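Local coordinates for major capsid protein (PDB 4P25), which forms the norovirus capsid and, through its protruding domain, binds fucose-bearing histo-blood group glycans such as Lewis Y, at residues 71-82 with 138-146; 104-113 with 125-136. All coordinates share one frame; numbering follows the deposited sequence.

How the contacts relate
Contacts 1 and 2 sit at the two ends of one six-stranded antiparallel sheet, with their centres about 11 Å apart. Contact 1 pairs strand 78-83 with the outermost strand 142-144; contact 2 pairs strand 108-115 with the other outermost strand, 125-130. In sequence, both halves of contact 2 fall between the two halves of contact 1. The sheet curls until its ends meet: Thr-146 O lies 2.8 Å from Asp-129 N, a probable hydrogen bond, and Phe-145 packs on Leu-128. This closure fits the six-stranded barrel known from the P2 subdomain of norovirus capsids. The glycan lies on contact 2, while contact 1 is farther off, with the Phe-145 side chain about 9 Å from a bound fucose.

Contact 1 of 2, residues 71-82 with 138-146; sequences VFSTASGKGLNL and PHLGSIEFT
The CG of Phe-145 sits between its own backbone N and carbonyl carbon (chi1 66°), a turn that lays the ring against strand 78-82. One ring face takes the backbone C of Lys-78, offset toward the rim, while CZ presses to 3.4 Å from Lys-78 CB. Val-71 CG2 arrives at the ring edge, and Leu-80 crosses at about a right angle, its CG 3.9 Å from Phe-145 CE2. Val-130 of strand 125-130 also packs on this ring. Glu-144 takes another course: CG lies anti to the carbonyl carbon (chi1 -62°), and the extended chain beyond it runs out to the 74-77 turn. There its carboxylate meets Thr-74 from the opposite direction, with OE2 3.6 Å from the methyl CG2, while OE1 accepts hydrogen bonds from two waters. One of these also donates to Lys-78 O and Thr-74 OG1; the other again reaches Thr-74 OG1.

Beyond these groups the strands pair antiparallel. Leu-80 and Ile-143 form a hydrogen-bonded pair, N of Leu-80 to O of Ile-143 at 2.8 Å, and at Gly-79, which has no side chain, the CA atoms of Gly-79 and Glu-144 close to 3.9 Å. Past Asn-81, Leu-82 N reaches Gly-141 O at 2.8 Å. At the opposite end Phe-145 N bonds Lys-78 O nearly straight at 3.2 Å, and a water spans Lys-78 N and Phe-145 O. Near the turn waters thus supplement the direct backbone pairing, and the water-bound carboxylate is consistent with an ionised Glu-144, its charge met here by water rather than by a cation of either segment.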
loop_
_atom_site.group_PDB
_atom_site.type_symbol
_atom_site.label_atom_id
_atom_site.label_comp_id
_atom_site.label_asym_id
_atom_site.label_seq_id
_atom_site.Cartn_x
_atom_site.Cartn_y
_atom_site.Cartn_z
ATOM N N VAL A 71 10.232 -16.799 -14.893
ATOM C CA VAL A 71 9.529 -17.523 -15.946
ATOM C C VAL A 71 10.307 -18.766 -16.358
ATOM O O VAL A 71 11.522 -18.708 -16.554
ATOM C CB VAL A 71 9.299 -16.616 -17.174
ATOM C CG1 VAL A 71 8.687 -17.404 -18.338
ATOM C CG2 VAL A 71 8.419 -15.435 -16.794
ATOM N N PHE A 72 9.600 -19.889 -16.463
ATOM C CA PHE A 72 10.190 -21.128 -16.962
ATOM C C PHE A 72 9.243 -21.817 -17.948
ATOM O O PHE A 72 8.063 -21.475 -18.030
ATOM C CB PHE A 72 10.586 -22.067 -15.808
ATOM C CG PHE A 72 9.418 -22.718 -15.107
ATOM C CD1 PHE A 72 8.728 -22.047 -14.106
ATOM C CD2 PHE A 72 9.027 -24.005 -15.433
ATOM C CE1 PHE A 72 7.659 -22.651 -13.457
ATOM C CE2 PHE A 72 7.963 -24.611 -14.788
ATOM C CZ PHE A 72 7.276 -23.935 -13.802
ATOM N N SER A 73 9.770 -22.773 -18.703
ATOM C CA SER A 73 8.979 -23.470 -19.712
ATOM C C SER A 73 8.285 -24.694 -19.127
ATOM O O SER A 73 8.918 -25.518 -18.464
ATOM C CB SER A 73 9.864 -23.907 -20.882
ATOM O OG SER A 73 10.480 -22.799 -21.513
ATOM N N THR A 74 6.982 -24.805 -19.371
ATOM C CA THR A 74 6.234 -25.988 -18.965
ATOM C C THR A 74 5.829 -26.774 -20.205
ATOM O O THR A 74 6.140 -26.374 -21.329
ATOM C CB THR A 74 4.972 -25.611 -18.186
ATOM O OG1 THR A 74 4.039 -24.979 -19.071
ATOM C CG2 THR A 74 5.315 -24.647 -17.061
ATOM N N ALA A 75 5.121 -27.880 -19.999
ATOM C CA ALA A 75 4.704 -28.743 -21.098
ATOM C C ALA A 75 3.809 -28.024 -22.107
ATOM O O ALA A 75 3.841 -28.322 -23.299
ATOM C CB ALA A 75 3.999 -29.988 -20.560
ATOM N N SER A 76 3.020 -27.068 -21.629
ATOM C CA SER A 76 2.015 -26.433 -22.476
ATOM C C SER A 76 2.278 -24.949 -22.710
ATOM O O SER A 76 1.559 -24.295 -23.465
ATOM C CB SER A 76 0.629 -26.612 -21.860
ATOM O OG SER A 76 0.532 -25.919 -20.629
ATOM N N GLY A 77 3.307 -24.424 -22.061
ATOM C CA GLY A 77 3.593 -23.006 -22.115
ATOM C C GLY A 77 4.393 -22.642 -20.885
ATOM O O GLY A 77 5.185 -23.448 -20.417
ATOM N N LYS A 78 4.162 -21.457 -20.336
ATOM C CA LYS A 78 5.023 -20.919 -19.284
ATOM C C LYS A 78 4.514 -21.095 -17.858
ATOM O O LYS A 78 3.338 -21.370 -17.621
ATOM C CB LYS A 78 5.265 -19.435 -19.531
ATOM C CG LYS A 78 5.942 -19.131 -20.849
ATOM C CD LYS A 78 7.276 -19.840 -20.910
ATOM C CE LYS A 78 8.207 -19.184 -21.899
ATOM N NZ LYS A 78 7.792 -19.428 -23.299
ATOM N N GLY A 79 5.425 -20.914 -16.906
ATOM C CA GLY A 79 5.075 -20.885 -15.497
ATOM C C GLY A 79 6.010 -19.949 -14.758
ATOM O O GLY A 79 6.960 -19.431 -15.349
ATOM N N LEU A 80 5.739 -19.718 -13.478
ATOM C CA LEU A 80 6.641 -18.945 -12.626
ATOM C C LEU A 80 7.205 -19.810 -11.514
ATOM O O LEU A 80 6.453 -20.487 -10.805
ATOM C CB LEU A 80 5.911 -17.764 -11.972
ATOM C CG LEU A 80 5.555 -16.507 -12.754
ATOM C CD1 LEU A 80 5.011 -15.466 -11.778
ATOM C CD2 LEU A 80 6.758 -15.958 -13.509
ATOM N N ASN A 81 8.527 -19.790 -11.366
ATOM C CA ASN A 81 9.164 -20.331 -10.181
ATOM C C ASN A 81 9.226 -19.196 -9.178
ATOM O O ASN A 81 9.972 -18.232 -9.359
ATOM C CB ASN A 81 10.567 -20.857 -10.487
ATOM C CG ASN A 81 10.554 -22.198 -11.202
ATOM O OD1 ASN A 81 11.278 -22.401 -12.176
ATOM N ND2 ASN A 81 9.732 -23.122 -10.716
ATOM N N LEU A 82 8.419 -19.302 -8.133
ATOM C CA LEU A 82 8.184 -18.175 -7.230
ATOM C C LEU A 82 9.391 -17.804 -6.372
ATOM O O LEU A 82 10.179 -18.663 -5.981
ATOM C CB LEU A 82 6.982 -18.462 -6.328
ATOM C CG LEU A 82 5.644 -18.708 -7.032
ATOM C CD1 LEU A 82 4.540 -19.048 -6.029
ATOM C CD2 LEU A 82 5.258 -17.506 -7.896
ATOM N N PRO A 138 1.324 -23.017 -5.122
ATOM C CA PRO A 138 2.128 -21.952 -4.506
ATOM C C PRO A 138 2.920 -22.374 -3.261
ATOM O O PRO A 138 3.982 -21.799 -3.019
ATOM C CB PRO A 138 1.094 -20.870 -4.178
ATOM C CG PRO A 138 -0.214 -21.585 -4.122
ATOM C CD PRO A 138 -0.119 -22.708 -5.108
ATOM N N HIS A 139 2.449 -23.357 -2.498
ATOM C CA HIS A 139 3.239 -23.816 -1.356
ATOM C C HIS A 139 4.561 -24.409 -1.825
ATOM O O HIS A 139 5.612 -24.134 -1.253
ATOM C CB HIS A 139 2.484 -24.828 -0.491
ATOM C CG HIS A 139 3.301 -25.346 0.652
ATOM N ND1 HIS A 139 3.708 -26.662 0.741
ATOM C CD2 HIS A 139 3.819 -24.718 1.731
ATOM C CE1 HIS A 139 4.427 -26.824 1.838
ATOM N NE2 HIS A 139 4.509 -25.663 2.459
ATOM N N LEU A 140 4.496 -25.211 -2.883
ATOM C CA LEU A 140 5.688 -25.764 -3.511
ATOM C C LEU A 140 6.549 -24.706 -4.176
ATOM O O LEU A 140 7.756 -24.890 -4.349
ATOM C CB LEU A 140 5.283 -26.804 -4.547
ATOM C CG LEU A 140 4.996 -28.142 -3.909
ATOM C CD1 LEU A 140 4.634 -29.166 -4.971
ATOM C CD2 LEU A 140 6.229 -28.552 -3.129
ATOM N N GLY A 141 5.918 -23.612 -4.586
ATOM C CA GLY A 141 6.642 -22.487 -5.142
ATOM C C GLY A 141 6.567 -22.373 -6.652
ATOM O O GLY A 141 7.461 -21.807 -7.274
ATOM N N SER A 142 5.508 -22.909 -7.251
ATOM C CA SER A 142 5.317 -22.727 -8.685
ATOM C C SER A 142 3.852 -22.618 -9.074
ATOM O O SER A 142 2.981 -23.266 -8.484
ATOM C CB SER A 142 6.000 -23.842 -9.482
ATOM O OG SER A 142 5.366 -25.088 -9.276
ATOM N N ILE A 143 3.590 -21.776 -10.069
ATOM C CA ILE A 143 2.275 -21.695 -10.686
ATOM C C ILE A 143 2.467 -21.646 -12.188
ATOM O O ILE A 143 3.569 -21.373 -12.671
ATOM C CB ILE A 143 1.491 -20.442 -10.231
ATOM C CG1 ILE A 143 2.234 -19.162 -10.633
ATOM C CG2 ILE A 143 1.210 -20.491 -8.730
ATOM C CD1 ILE A 143 1.513 -17.887 -10.244
ATOM N N GLU A 144 1.408 -21.926 -12.936
ATOM C CA GLU A 144 1.470 -21.778 -14.380
ATOM C C GLU A 144 0.586 -20.621 -14.823
ATOM O O GLU A 144 -0.275 -20.169 -14.072
ATOM C CB GLU A 144 1.100 -23.084 -15.085
ATOM C CG GLU A 144 2.071 -24.216 -14.731
ATOM C CD GLU A 144 1.968 -25.432 -15.642
ATOM O OE1 GLU A 144 1.177 -25.407 -16.606
ATOM O OE2 GLU A 144 2.691 -26.417 -15.380
ATOM N N PHE A 145 0.830 -20.123 -16.028
ATOM C CA PHE A 145 0.025 -19.034 -16.571
ATOM C C PHE A 145 -0.022 -19.087 -18.088
ATOM O O PHE A 145 0.799 -19.750 -18.732
ATOM C CB PHE A 145 0.557 -17.658 -16.111
ATOM C CG PHE A 145 1.923 -17.311 -16.659
ATOM C CD1 PHE A 145 2.063 -16.725 -17.909
ATOM C CD2 PHE A 145 3.069 -17.558 -15.912
ATOM C CE1 PHE A 145 3.322 -16.411 -18.419
ATOM C CE2 PHE A 145 4.327 -17.243 -16.411
ATOM C CZ PHE A 145 4.451 -16.664 -17.664
ATOM N N THR A 146 -0.997 -18.391 -18.652
ATOM C CA THR A 146 -0.978 -18.068 -20.066
ATOM C C THR A 146 -0.906 -16.551 -20.141
ATOM O O THR A 146 -1.289 -15.862 -19.186
ATOM C CB THR A 146 -2.229 -18.596 -20.812
ATOM O OG1 THR A 146 -3.417 -18.070 -20.210
ATOM C CG2 THR A 146 -2.276 -20.123 -20.777
HETATM O O HOH W 1 1.806 -23.312 -18.648
HETATM O O HOH W 2 1.784 -27.140 -18.812
HETATM O O HOH W 3 1.622 -20.579 -21.032
#

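Contact 2 of 2, residues 104-113 with 125-136; sequences IGACDWHVST and MSRLDVKQNAPF. With FUC (alpha-L-fucopyranose), chain E; GAL (beta-D-galactopyranose), chain B.
Trp-109 and Phe-136 meet in a T-shaped pair, the edge of the phenyl ring turned toward the indole face with planes at 85° and centroids 5.3 Å apart. Gln-132 fits into the angle between them: its CG lies over the centre of the Phe-136 face, and its CD stands above the rim of the indole, with amide and indole planes 57° apart. From there NE2 donates to both Ile-104 O (3.0 Å) and Cys-107 O (2.9 Å). Ile-104 O accepts a second bond from Trp-109 NE1, in the plane of the indole; it is a carbonyl shared by ring and amide, with Cys-107 O also holding the amide. Val-111, Leu-128 and Val-130 lie on the same face of the hairpin as Trp-109.

The other face carries the groups that meet the glycan. Asp-108, with CG beside its backbone N (chi1 -83°), offers the syn lone pairs of both oxygens to Lys-131 NZ, which also bonds Ser-165 O. Its OD2 is in addition the acceptor for galactose O3 at 2.7 Å. The same hydroxyl takes a hydrogen bond from His-110 NE2 (3.1 Å), near the ring plane, while Trp-161 stacks on the imidazole. At another edge of that ring, CD2 comes to 2.9 Å from Asp-129 OD1. Arg-127 grips Asp-129 side-on, NE to OD1 at 2.8 Å and NH2 to OD2. Fucose O3 lies at the guanidinium edge near NH2, a weak and, being so short, doubtful bond.

Two salt bridges thereby flank the histidine. Asp-108 is held by Lys-131 and Arg-127 by Asp-129, so the groups that face the sugar hydroxyls are aligned by second bonds to the protein, and the neighbouring ammonium group would probably keep the Asp-108 carboxylate ionised as it accepts from galactose.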
loop_
_atom_site.group_PDB
_atom_site.type_symbol
_atom_site.label_atom_id
_atom_site.label_comp_id
_atom_site.label_asym_id
_atom_site.label_seq_id
_atom_site.Cartn_x
_atom_site.Cartn_y
_atom_site.Cartn_z
ATOM N N ILE A 104 -7.285 -14.908 -2.843
ATOM C CA ILE A 104 -8.649 -14.908 -3.362
ATOM C C ILE A 104 -8.893 -16.259 -4.033
ATOM O O ILE A 104 -8.387 -16.528 -5.123
ATOM C CB ILE A 104 -8.879 -13.747 -4.354
ATOM C CG1 ILE A 104 -8.233 -12.453 -3.834
ATOM C CG2 ILE A 104 -10.364 -13.554 -4.626
ATOM C CD1 ILE A 104 -8.751 -11.976 -2.482
ATOM N N GLY A 105 -9.657 -17.118 -3.370
ATOM C CA GLY A 105 -9.763 -18.499 -3.807
ATOM C C GLY A 105 -10.738 -18.778 -4.929
ATOM O O GLY A 105 -11.636 -17.982 -5.205
ATOM N N ALA A 106 -10.531 -19.918 -5.584
ATOM C CA ALA A 106 -11.483 -20.492 -6.537
ATOM C C ALA A 106 -11.897 -19.547 -7.656
ATOM O O ALA A 106 -13.085 -19.344 -7.906
ATOM C CB ALA A 106 -12.708 -21.040 -5.807
ATOM N N CYS A 107 -10.902 -18.978 -8.325
ATOM C CA CYS A 107 -11.143 -18.086 -9.448
ATOM C C CYS A 107 -9.872 -17.963 -10.270
ATOM O O CYS A 107 -8.785 -18.319 -9.807
ATOM C CB CYS A 107 -11.611 -16.704 -8.969
ATOM S SG CYS A 107 -10.472 -15.834 -7.840
ATOM N N ASP A 108 -10.010 -17.485 -11.501
ATOM C CA ASP A 108 -8.847 -17.102 -12.281
ATOM C C ASP A 108 -8.297 -15.780 -11.766
ATOM O O ASP A 108 -9.055 -14.889 -11.366
ATOM C CB ASP A 108 -9.207 -16.953 -13.757
ATOM C CG ASP A 108 -9.203 -18.274 -14.507
ATOM O OD1 ASP A 108 -9.314 -19.351 -13.878
ATOM O OD2 ASP A 108 -9.106 -18.218 -15.750
ATOM N N TRP A 109 -6.975 -15.661 -11.770
ATOM C CA TRP A 109 -6.309 -14.407 -11.465
ATOM C C TRP A 109 -5.736 -13.802 -12.730
ATOM O O TRP A 109 -5.346 -14.517 -13.649
ATOM C CB TRP A 109 -5.160 -14.625 -10.482
ATOM C CG TRP A 109 -5.576 -15.068 -9.126
ATOM C CD1 TRP A 109 -6.842 -15.096 -8.613
ATOM C CD2 TRP A 109 -4.712 -15.544 -8.094
ATOM N NE1 TRP A 109 -6.813 -15.567 -7.318
ATOM C CE2 TRP A 109 -5.515 -15.851 -6.978
ATOM C CE3 TRP A 109 -3.328 -15.747 -8.006
ATOM C CZ2 TRP A 109 -4.981 -16.346 -5.786
ATOM C CZ3 TRP A 109 -2.799 -16.239 -6.827
ATOM C CH2 TRP A 109 -3.623 -16.538 -5.733
ATOM N N HIS A 110 -5.677 -12.478 -12.763
ATOM C CA HIS A 110 -5.026 -11.769 -13.845
ATOM C C HIS A 110 -4.074 -10.779 -13.206
ATOM O O HIS A 110 -4.492 -9.826 -12.549
ATOM C CB HIS A 110 -6.082 -11.115 -14.726
ATOM C CG HIS A 110 -7.120 -12.087 -15.193
ATOM N ND1 HIS A 110 -8.348 -12.217 -14.580
ATOM C CD2 HIS A 110 -7.139 -12.930 -16.255
ATOM C CE1 HIS A 110 -9.066 -13.120 -15.226
ATOM N NE2 HIS A 110 -8.356 -13.566 -16.246
ATOM N N VAL A 111 -2.782 -11.052 -13.373
ATOM C CA VAL A 111 -1.733 -10.417 -12.586
ATOM C C VAL A 111 -0.855 -9.606 -13.512
ATOM O O VAL A 111 -0.323 -10.134 -14.492
ATOM C CB VAL A 111 -0.866 -11.494 -11.895
ATOM C CG1 VAL A 111 0.173 -10.851 -10.982
ATOM C CG2 VAL A 111 -1.741 -12.476 -11.111
ATOM N N SER A 112 -0.702 -8.318 -13.218
ATOM C CA SER A 112 0.086 -7.442 -14.087
ATOM C C SER A 112 1.517 -7.318 -13.594
ATOM O O SER A 112 1.764 -6.786 -12.507
ATOM C CB SER A 112 -0.553 -6.064 -14.183
ATOM O OG SER A 112 0.129 -5.286 -15.153
ATOM N N THR A 113 2.460 -7.809 -14.396
ATOM C CA THR A 113 3.865 -7.837 -13.983
ATOM C C THR A 113 4.802 -7.070 -14.917
ATOM O O THR A 113 4.491 -6.840 -16.091
ATOM C CB THR A 113 4.389 -9.281 -13.868
ATOM O OG1 THR A 113 4.410 -9.894 -15.160
ATOM C CG2 THR A 113 3.507 -10.100 -12.953
ATOM N N MET A 125 4.791 -4.227 -19.559
ATOM C CA MET A 125 3.857 -5.010 -18.755
ATOM C C MET A 125 3.440 -6.305 -19.437
ATOM O O MET A 125 3.246 -6.349 -20.652
ATOM C CB MET A 125 2.601 -4.192 -18.422
ATOM C CG MET A 125 2.865 -2.795 -17.882
ATOM S SD MET A 125 3.957 -2.748 -16.442
ATOM C CE MET A 125 2.996 -3.683 -15.253
ATOM N N SER A 126 3.304 -7.353 -18.637
ATOM C CA SER A 126 2.691 -8.598 -19.088
ATOM C C SER A 126 1.527 -8.898 -18.157
ATOM O O SER A 126 1.622 -8.690 -16.943
ATOM C CB SER A 126 3.703 -9.745 -19.031
ATOM O OG SER A 126 4.816 -9.497 -19.870
ATOM N N ARG A 127 0.418 -9.373 -18.712
ATOM C CA ARG A 127 -0.675 -9.841 -17.876
ATOM C C ARG A 127 -0.612 -11.360 -17.820
ATOM O O ARG A 127 -0.725 -12.041 -18.852
ATOM C CB ARG A 127 -2.033 -9.358 -18.397
ATOM C CG ARG A 127 -3.151 -9.450 -17.349
ATOM C CD ARG A 127 -4.531 -9.222 -17.965
ATOM N NE ARG A 127 -4.910 -10.346 -18.818
ATOM C CZ ARG A 127 -5.770 -10.279 -19.833
ATOM N NH1 ARG A 127 -6.369 -9.133 -20.149
ATOM N NH2 ARG A 127 -6.026 -11.367 -20.544
ATOM N N LEU A 128 -0.389 -11.885 -16.616
ATOM C CA LEU A 128 -0.340 -13.326 -16.403
ATOM C C LEU A 128 -1.718 -13.821 -16.004
ATOM O O LEU A 128 -2.282 -13.379 -14.998
ATOM C CB LEU A 128 0.680 -13.680 -15.324
ATOM C CG LEU A 128 2.050 -12.998 -15.466
ATOM C CD1 LEU A 128 3.021 -13.526 -14.424
ATOM C CD2 LEU A 128 2.619 -13.163 -16.880
ATOM N N ASP A 129 -2.262 -14.725 -16.808
ATOM C CA ASP A 129 -3.582 -15.275 -16.564
ATOM C C ASP A 129 -3.421 -16.645 -15.902
ATOM O O ASP A 129 -2.920 -17.598 -16.501
ATOM C CB ASP A 129 -4.366 -15.317 -17.877
ATOM C CG ASP A 129 -4.448 -13.939 -18.537
ATOM O OD1 ASP A 129 -4.664 -12.944 -17.805
ATOM O OD2 ASP A 129 -4.269 -13.838 -19.770
ATOM N N VAL A 130 -3.827 -16.713 -14.638
ATOM C CA VAL A 130 -3.521 -17.854 -13.781
ATOM C C VAL A 130 -4.784 -18.581 -13.351
ATOM O O VAL A 130 -5.711 -17.962 -12.813
ATOM C CB VAL A 130 -2.783 -17.390 -12.508
ATOM C CG1 VAL A 130 -2.463 -18.573 -11.605
ATOM C CG2 VAL A 130 -1.518 -16.621 -12.876
ATOM N N LYS A 131 -4.818 -19.891 -13.582
ATOM C CA LYS A 131 -5.937 -20.712 -13.131
ATOM C C LYS A 131 -5.556 -21.471 -11.866
ATOM O O LYS A 131 -4.393 -21.844 -11.680
ATOM C CB LYS A 131 -6.373 -21.699 -14.223
ATOM C CG LYS A 131 -6.773 -21.033 -15.529
ATOM C CD LYS A 131 -7.514 -21.998 -16.440
ATOM C CE LYS A 131 -8.950 -22.225 -15.978
ATOM N NZ LYS A 131 -9.839 -21.054 -16.252
ATOM N N GLN A 132 -6.540 -21.691 -11.000
ATOM C CA GLN A 132 -6.323 -22.448 -9.768
ATOM C C GLN A 132 -6.688 -23.910 -9.980
ATOM O O GLN A 132 -7.614 -24.447 -9.361
ATOM C CB GLN A 132 -7.096 -21.831 -8.600
ATOM C CG GLN A 132 -6.592 -20.433 -8.245
ATOM C CD GLN A 132 -7.246 -19.853 -7.004
ATOM O OE1 GLN A 132 -7.306 -20.499 -5.959
ATOM N NE2 GLN A 132 -7.734 -18.621 -7.115
ATOM N N ASN A 133 -5.949 -24.538 -10.889
ATOM C CA ASN A 133 -6.105 -25.960 -11.160
ATOM C C ASN A 133 -4.879 -26.735 -10.671
ATOM O O ASN A 133 -4.149 -26.247 -9.810
ATOM C CB ASN A 133 -6.413 -26.210 -12.642
ATOM C CG ASN A 133 -5.474 -25.462 -13.574
ATOM O OD1 ASN A 133 -4.446 -24.935 -13.151
ATOM N ND2 ASN A 133 -5.821 -25.425 -14.860
ATOM N N ALA A 134 -4.649 -27.935 -11.189
ATOM C CA ALA A 134 -3.590 -28.790 -10.635
ATOM C C ALA A 134 -2.168 -28.189 -10.592
ATOM O O ALA A 134 -1.469 -28.353 -9.591
ATOM C CB ALA A 134 -3.588 -30.178 -11.303
ATOM N N PRO A 135 -1.735 -27.492 -11.662
ATOM C CA PRO A 135 -0.389 -26.906 -11.589
ATOM C C PRO A 135 -0.260 -25.685 -10.670
ATOM O O PRO A 135 0.843 -25.150 -10.531
ATOM C CB PRO A 135 -0.109 -26.499 -13.042
ATOM C CG PRO A 135 -1.008 -27.368 -13.856
ATOM C CD PRO A 135 -2.255 -27.470 -13.041
ATOM N N PHE A 136 -1.363 -25.250 -10.065
ATOM C CA PHE A 136 -1.334 -24.152 -9.104
ATOM C C PHE A 136 -0.807 -24.707 -7.785
ATOM O O PHE A 136 -1.551 -25.300 -6.999
ATOM C CB PHE A 136 -2.743 -23.560 -8.952
ATOM C CG PHE A 136 -2.828 -22.338 -8.061
ATOM C CD1 PHE A 136 -2.518 -21.072 -8.550
ATOM C CD2 PHE A 136 -3.265 -22.457 -6.754
ATOM C CE1 PHE A 136 -2.624 -19.950 -7.732
ATOM C CE2 PHE A 136 -3.378 -21.345 -5.936
ATOM C CZ PHE A 136 -3.052 -20.089 -6.426
HETATM C C1 FUC E . -9.928 -13.812 -19.374
HETATM C C2 FUC E . -8.576 -13.411 -19.943
HETATM C C3 FUC E . -8.645 -13.410 -21.461
HETATM C C4 FUC E . -9.797 -12.528 -21.916
HETATM C C5 FUC E . -11.080 -12.978 -21.237
HETATM C C6 FUC E . -12.237 -12.085 -21.689
HETATM O O2 FUC E . -7.578 -14.346 -19.510
HETATM O O3 FUC E . -7.413 -12.904 -21.996
HETATM O O4 FUC E . -9.523 -11.164 -21.566
HETATM O O5 FUC E . -10.928 -12.881 -19.814
HETATM C C1 GAL B . -12.389 -16.273 -19.960
HETATM C C2 GAL B . -11.353 -15.643 -19.044
HETATM C C3 GAL B . -10.828 -16.690 -18.074
HETATM C C4 GAL B . -11.995 -17.334 -17.343
HETATM C C5 GAL B . -12.995 -17.870 -18.354
HETATM C C6 GAL B . -14.172 -18.511 -17.617
HETATM O O2 GAL B . -10.267 -15.130 -19.829
HETATM O O3 GAL B . -9.951 -16.068 -17.124
HETATM O O4 GAL B . -12.634 -16.358 -16.507
HETATM O O5 GAL B . -13.471 -16.793 -19.173
HETATM O O6 GAL B . -14.933 -19.305 -18.531
HETATM O O HOH W 4 -9.256 -21.067 -11.888
#